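SsfX3 (Streptomyces sp. SF2575, PDB 3SKV) probably transfers a salicylyl group onto a tetracycline intermediate, as an acyltransferase with a GDSL/SGNH fold and a jelly-roll domain. Local coordinates at residues A[252-257]-A[295-300]. The protein carries 1 engineered substitution. Residues are numbered along the deposited sequence; the frame is centred on the assembly and turned at random.
Sequences VGTSNF and PFWDEL
Trp297 packs against Thr254 and Phe257 through its CB and the CG and CE3 atoms of its indole. Its CB lies 3.9 Å from Thr254 CG2, with Phe257 CE2 about as near. The next atom, CG, keeps the same methyl at 4.0 Å. Further out, CE3 on the rim of the six-membered ring reaches Phe257, 3.5 Å from CE2. The two rings stand almost perpendicular, with planes at 86° and centroids 6.0 Å apart. They meet rim to rim, and neither covers the other's face. One face of the indole is covered by the neighbouring Phe296, whose CD2 sits over its centre.

The chi1 torsion of Phe257 (165°) sets CG opposite the amide nitrogen and lets the ring reach from helix 254-257 to the loop 295-300. There CE2 also lies 3.5 Å from the carbonyl O of Trp297. This short helix follows the central strand of the five-stranded parallel sheet, and Gly253 is its N-cap. Gly253 to Asn256 probably corresponds to the GxND block of SGNH relatives, with Ser255 where that block has its Asn. Ser255 touches Ser194 of the GDS motif.

At the ring tip, Phe257 CZ meets Leu300 CD1 at 3.9 Å. That methyl lies at the ring edge, close to its plane. No hydrogen bond links the two segments. An alanine in place of Phe257 would probably leave Trp297 CE3 and Leu300 CD1 without their partner and cost Lys305 its cation-pi contact. Val308 and Tyr311 of helix 308-324 also touch the Phe257 side chain.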
loop_
_atom_site.group_PDB
_atom_site.type_symbol
_atom_site.label_atom_id
_atom_site.label_comp_id
_atom_site.label_asym_id
_atom_site.label_seq_id
_atom_site.Cartn_x
_atom_site.Cartn_y
_atom_site.Cartn_z
ATOM N N VAL A 252 -10.179 -8.956 -4.544
ATOM C CA VAL A 252 -10.790 -8.622 -5.843
ATOM C C VAL A 252 -12.285 -8.915 -5.890
ATOM O O VAL A 252 -12.803 -9.549 -4.974
ATOM C CB VAL A 252 -10.015 -9.331 -6.995
ATOM C CG1 VAL A 252 -8.606 -8.741 -7.138
ATOM C CG2 VAL A 252 -9.943 -10.859 -6.769
ATOM N N GLY A 253 -12.954 -8.475 -6.959
ATOM C CA GLY A 253 -14.377 -8.673 -7.175
ATOM C C GLY A 253 -15.116 -7.409 -7.571
ATOM O O GLY A 253 -15.448 -7.231 -8.743
ATOM N N THR A 254 -15.357 -6.517 -6.605
ATOM C CA THR A 254 -16.101 -5.253 -6.738
ATOM C C THR A 254 -15.627 -4.295 -7.808
ATOM O O THR A 254 -16.460 -3.779 -8.542
ATOM C CB THR A 254 -16.370 -4.607 -5.369
ATOM O OG1 THR A 254 -17.147 -5.544 -4.624
ATOM C CG2 THR A 254 -17.147 -3.273 -5.467
ATOM N N SER A 255 -14.331 -4.086 -7.928
ATOM C CA SER A 255 -13.726 -3.240 -8.969
ATOM C C SER A 255 -14.210 -3.666 -10.378
ATOM O O SER A 255 -14.482 -2.801 -11.215
ATOM C CB SER A 255 -12.200 -3.318 -8.888
ATOM O OG SER A 255 -11.760 -3.140 -7.550
ATOM N N ASN A 256 -14.346 -4.995 -10.624
ATOM C CA ASN A 256 -14.855 -5.508 -11.898
ATOM C C ASN A 256 -16.352 -5.257 -11.994
ATOM O O ASN A 256 -16.836 -4.887 -13.061
ATOM C CB ASN A 256 -14.525 -7.002 -12.078
ATOM C CG ASN A 256 -13.115 -7.258 -12.516
ATOM O OD1 ASN A 256 -12.271 -7.709 -11.747
ATOM N ND2 ASN A 256 -12.830 -6.992 -13.774
ATOM N N PHE A 257 -17.082 -5.438 -10.867
ATOM C CA PHE A 257 -18.527 -5.200 -10.768
ATOM C C PHE A 257 -18.845 -3.731 -11.109
ATOM O O PHE A 257 -19.822 -3.468 -11.803
ATOM C CB PHE A 257 -19.079 -5.589 -9.357
ATOM C CG PHE A 257 -20.462 -5.044 -9.048
ATOM C CD1 PHE A 257 -21.603 -5.665 -9.554
ATOM C CD2 PHE A 257 -20.619 -3.859 -8.334
ATOM C CE1 PHE A 257 -22.877 -5.121 -9.330
ATOM C CE2 PHE A 257 -21.895 -3.322 -8.103
ATOM C CZ PHE A 257 -23.014 -3.958 -8.598
ATOM N N PRO A 295 -21.219 -0.130 1.321
ATOM C CA PRO A 295 -22.624 0.296 1.475
ATOM C C PRO A 295 -23.291 0.690 0.151
ATOM O O PRO A 295 -24.471 0.353 -0.062
ATOM C CB PRO A 295 -22.534 1.458 2.472
ATOM C CG PRO A 295 -21.269 1.186 3.245
ATOM C CD PRO A 295 -20.324 0.669 2.184
ATOM N N PHE A 296 -22.514 1.313 -0.773
ATOM C CA PHE A 296 -23.032 1.693 -2.091
ATOM C C PHE A 296 -23.236 0.492 -3.028
ATOM O O PHE A 296 -24.374 0.185 -3.383
ATOM C CB PHE A 296 -22.178 2.803 -2.761
ATOM C CG PHE A 296 -22.701 3.223 -4.116
ATOM C CD1 PHE A 296 -23.803 4.066 -4.225
ATOM C CD2 PHE A 296 -22.114 2.747 -5.286
ATOM C CE1 PHE A 296 -24.312 4.419 -5.483
ATOM C CE2 PHE A 296 -22.631 3.090 -6.542
ATOM C CZ PHE A 296 -23.721 3.927 -6.633
ATOM N N TRP A 297 -22.131 -0.167 -3.415
ATOM C CA TRP A 297 -22.056 -1.264 -4.383
ATOM C C TRP A 297 -22.815 -2.543 -4.072
ATOM O O TRP A 297 -23.445 -3.093 -4.973
ATOM C CB TRP A 297 -20.595 -1.547 -4.772
ATOM C CG TRP A 297 -19.885 -0.337 -5.303
ATOM C CD1 TRP A 297 -19.015 0.457 -4.625
ATOM C CD2 TRP A 297 -20.075 0.276 -6.589
ATOM N NE1 TRP A 297 -18.630 1.522 -5.409
ATOM C CE2 TRP A 297 -19.250 1.425 -6.632
ATOM C CE3 TRP A 297 -20.875 -0.022 -7.706
ATOM C CZ2 TRP A 297 -19.181 2.261 -7.756
ATOM C CZ3 TRP A 297 -20.789 0.795 -8.824
ATOM C CH2 TRP A 297 -19.960 1.930 -8.833
ATOM N N ASP A 298 -22.744 -3.033 -2.820
ATOM C CA ASP A 298 -23.447 -4.258 -2.385
ATOM C C ASP A 298 -24.968 -4.082 -2.409
ATOM O O ASP A 298 -25.703 -5.069 -2.550
ATOM C CB ASP A 298 -23.034 -4.648 -0.949
ATOM C CG ASP A 298 -21.769 -5.470 -0.850
ATOM O OD1 ASP A 298 -20.685 -4.870 -0.735
ATOM O OD2 ASP A 298 -21.872 -6.716 -0.832
ATOM N N GLU A 299 -25.436 -2.829 -2.248
ATOM C CA GLU A 299 -26.867 -2.540 -2.153
ATOM C C GLU A 299 -27.618 -2.140 -3.426
ATOM O O GLU A 299 -28.845 -1.970 -3.390
ATOM C CB GLU A 299 -27.183 -1.656 -0.931
ATOM C CG GLU A 299 -26.640 -2.198 0.395
ATOM C CD GLU A 299 -26.965 -3.630 0.805
ATOM O OE1 GLU A 299 -27.929 -4.223 0.263
ATOM O OE2 GLU A 299 -26.309 -4.122 1.749
ATOM N N LEU A 300 -26.898 -2.054 -4.555
ATOM C CA LEU A 300 -27.457 -1.713 -5.857
ATOM C C LEU A 300 -28.472 -2.765 -6.313
ATOM O O LEU A 300 -28.279 -3.951 -6.018
ATOM C CB LEU A 300 -26.343 -1.590 -6.909
ATOM C CG LEU A 300 -25.404 -0.389 -6.841
ATOM C CD1 LEU A 300 -24.533 -0.355 -8.061
ATOM C CD2 LEU A 300 -26.156 0.926 -6.762
#